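Local coordinates for alpha-n-acetylglucosaminidase family protein (Clostridium perfringens, PDB 4A42) that is a carbohydrate-binding module of a bacterial family 89 alpha-N-acetylglucosaminidase and probably recognises sugars for the enzyme it belongs to, at residues Ser86-Ser91 with Phe132-Glu137. Sequence-based numbering, arbitrary orientation.
Sequences SPLKYS and FNFNSE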
loop_
_atom_site.group_PDB
_atom_site.type_symbol
_atom_site.label_atom_id
_atom_site.label_comp_id
_atom_site.label_asym_id
_atom_site.label_seq_id
_atom_site.Cartn_x
_atom_site.Cartn_y
_atom_site.Cartn_z
ATOM N N SER A 86 16.770 2.864 0.730
ATOM C CA SER A 86 16.503 4.289 0.775
ATOM C C SER A 86 15.233 4.561 1.561
ATOM O O SER A 86 14.322 3.745 1.558
ATOM C CB SER A 86 16.355 4.837 -0.656
ATOM O OG SER A 86 17.590 4.824 -1.362
ATOM N N PRO A 87 15.156 5.724 2.223
ATOM C CA PRO A 87 13.892 6.121 2.852
ATOM C C PRO A 87 12.765 6.064 1.834
ATOM O O PRO A 87 12.919 6.504 0.697
ATOM C CB PRO A 87 14.158 7.563 3.281
ATOM C CG PRO A 87 15.651 7.586 3.511
ATOM C CD PRO A 87 16.209 6.732 2.415
ATOM N N LEU A 88 11.633 5.510 2.237
ATOM C CA LEU A 88 10.514 5.371 1.321
ATOM C C LEU A 88 9.815 6.701 1.110
ATOM O O LEU A 88 9.522 7.416 2.061
ATOM C CB LEU A 88 9.528 4.331 1.847
ATOM C CG LEU A 88 8.454 3.881 0.857
ATOM C CD1 LEU A 88 9.089 3.090 -0.279
ATOM C CD2 LEU A 88 7.405 3.050 1.569
ATOM N N LYS A 89 9.567 7.031 -0.151
ATOM C CA LYS A 89 8.760 8.186 -0.512
ATOM C C LYS A 89 7.485 7.637 -1.115
ATOM O O LYS A 89 7.533 6.857 -2.061
ATOM C CB LYS A 89 9.507 9.089 -1.497
ATOM C CG LYS A 89 10.740 9.752 -0.886
ATOM C CD LYS A 89 11.587 10.463 -1.933
ATOM C CE LYS A 89 12.846 11.024 -1.308
ATOM N NZ LYS A 89 12.521 12.145 -0.406
ATOM N N TYR A 90 6.339 8.038 -0.565
ATOM C CA TYR A 90 5.083 7.376 -0.904
ATOM C C TYR A 90 3.882 8.253 -0.593
ATOM O O TYR A 90 3.980 9.224 0.182
ATOM C CB TYR A 90 4.948 6.046 -0.138
ATOM C CG TYR A 90 4.713 6.214 1.355
ATOM C CD1 TYR A 90 5.772 6.452 2.226
ATOM C CD2 TYR A 90 3.423 6.173 1.893
ATOM C CE1 TYR A 90 5.559 6.625 3.594
ATOM C CE2 TYR A 90 3.206 6.337 3.266
ATOM C CZ TYR A 90 4.282 6.566 4.107
ATOM O OH TYR A 90 4.110 6.746 5.472
ATOM N N SER A 91 2.757 7.901 -1.208
ATOM C CA SER A 91 1.457 8.440 -0.841
ATOM C C SER A 91 0.430 7.314 -0.818
ATOM O O SER A 91 0.638 6.243 -1.394
ATOM C CB SER A 91 1.020 9.541 -1.814
ATOM O OG SER A 91 0.820 9.041 -3.133
ATOM N N PHE A 132 -1.370 2.955 -3.495
ATOM C CA PHE A 132 -0.066 3.329 -2.966
ATOM C C PHE A 132 0.804 3.768 -4.124
ATOM O O PHE A 132 0.950 3.047 -5.105
ATOM C CB PHE A 132 0.587 2.128 -2.258
ATOM C CG PHE A 132 -0.178 1.654 -1.058
ATOM C CD1 PHE A 132 -1.297 0.841 -1.209
ATOM C CD2 PHE A 132 0.209 2.022 0.223
ATOM C CE1 PHE A 132 -2.022 0.421 -0.107
ATOM C CE2 PHE A 132 -0.506 1.584 1.335
ATOM C CZ PHE A 132 -1.631 0.793 1.166
ATOM N N ASN A 133 1.380 4.956 -4.019
ATOM C CA ASN A 133 2.300 5.418 -5.038
ATOM C C ASN A 133 3.670 5.554 -4.418
ATOM O O ASN A 133 3.796 6.046 -3.301
ATOM C CB ASN A 133 1.813 6.751 -5.597
ATOM C CG ASN A 133 0.334 6.721 -5.922
ATOM O OD1 ASN A 133 -0.089 6.028 -6.851
ATOM N ND2 ASN A 133 -0.466 7.440 -5.134
ATOM N N PHE A 134 4.692 5.085 -5.124
ATOM C CA PHE A 134 6.049 5.119 -4.590
ATOM C C PHE A 134 6.950 5.903 -5.522
ATOM O O PHE A 134 7.019 5.616 -6.712
ATOM C CB PHE A 134 6.592 3.701 -4.394
ATOM C CG PHE A 134 5.737 2.852 -3.504
ATOM C CD1 PHE A 134 5.703 3.080 -2.141
ATOM C CD2 PHE A 134 4.952 1.839 -4.028
ATOM C CE1 PHE A 134 4.911 2.316 -1.309
ATOM C CE2 PHE A 134 4.149 1.054 -3.191
ATOM C CZ PHE A 134 4.137 1.290 -1.831
ATOM N N ASN A 135 7.598 6.923 -4.983
ATOM C CA ASN A 135 8.497 7.740 -5.784
ATOM C C ASN A 135 9.962 7.748 -5.382
ATOM O O ASN A 135 10.711 8.556 -5.871
ATOM C CB ASN A 135 7.977 9.160 -5.948
ATOM C CG ASN A 135 7.869 9.883 -4.653
ATOM O OD1 ASN A 135 6.962 9.631 -3.894
ATOM N ND2 ASN A 135 8.779 10.816 -4.404
ATOM N N SER A 136 10.359 6.881 -4.466
ATOM C CA SER A 136 11.755 6.770 -4.113
ATOM C C SER A 136 12.455 5.746 -5.006
ATOM O O SER A 136 11.835 5.095 -5.827
ATOM C CB SER A 136 11.934 6.424 -2.639
ATOM O OG SER A 136 10.951 5.523 -2.217
ATOM N N GLU A 137 13.763 5.657 -4.838
ATOM C CA GLU A 137 14.562 4.657 -5.513
ATOM C C GLU A 137 14.666 3.408 -4.639
ATOM O O GLU A 137 14.483 3.467 -3.447
ATOM C CB GLU A 137 15.950 5.216 -5.782
ATOM C CG GLU A 137 15.967 6.381 -6.745
ATOM C CD GLU A 137 15.361 6.018 -8.086
ATOM O OE1 GLU A 137 15.623 4.895 -8.547
ATOM O OE2 GLU A 137 14.629 6.832 -8.678
#
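Lys89 and Ser136 meet where a serine hydroxyl takes the place of a backbone carbonyl as acceptor of a backbone N-H. The Ser136 OG, set between the backbone N and the carbonyl carbon (chi1 38°), turns to Lys89 and takes the N-H of that residue in a nearly straight bond of 2.9 Å from Lys89 N to Ser136 OG. The Ser136 backbone N, by contrast, is buried without a partner. Beside this bond stands a lone backbone one, Asn135 N to Lys89 O. The regular antiparallel pairing starts with Tyr90 and Phe134, and next to them Ser91 and Asn133 form a hydrogen-bonded pair with two backbone bonds.

Ser91 and Asn133 also meet through their side chains. Asn133 ND2 reaches Ser91 OG at 2.9 Å, with the hydroxyl oxygen only 3° out of the amide plane; the amide is held from both ends, since ND2 also bonds Glu93 and OD1 bonds Ser64. Farther along, the Asn135 amide crosses the Lys89 chain at about a right angle, its ND2 3.5 Å from Lys89 CB and bonded to Asn108 O. Beyond this crossing the lysine bends at its last torsion (chi4 -69°), and NZ forms a salt bridge with Glu111.

On the other face, Phe134 sits in a non-hydrogen-bonded pair with Tyr90. Its CD1 lies 3.7 Å from Tyr90 CB, while both Leu88 methyls approach the ring, CD1 at 3.9 Å from Phe134 CD1. Ile80 and Ile141 of the facing sheet pack against this apolar group. Two neighbouring strands inside one sheet thus pair here, their ends running out into the loops 86-89 and 135-137, with polar side chains on one face and a hydrophobic layer on the other, as in the beta-sandwich of F5/8 type C domains, the fold of family 32 carbohydrate-binding modules.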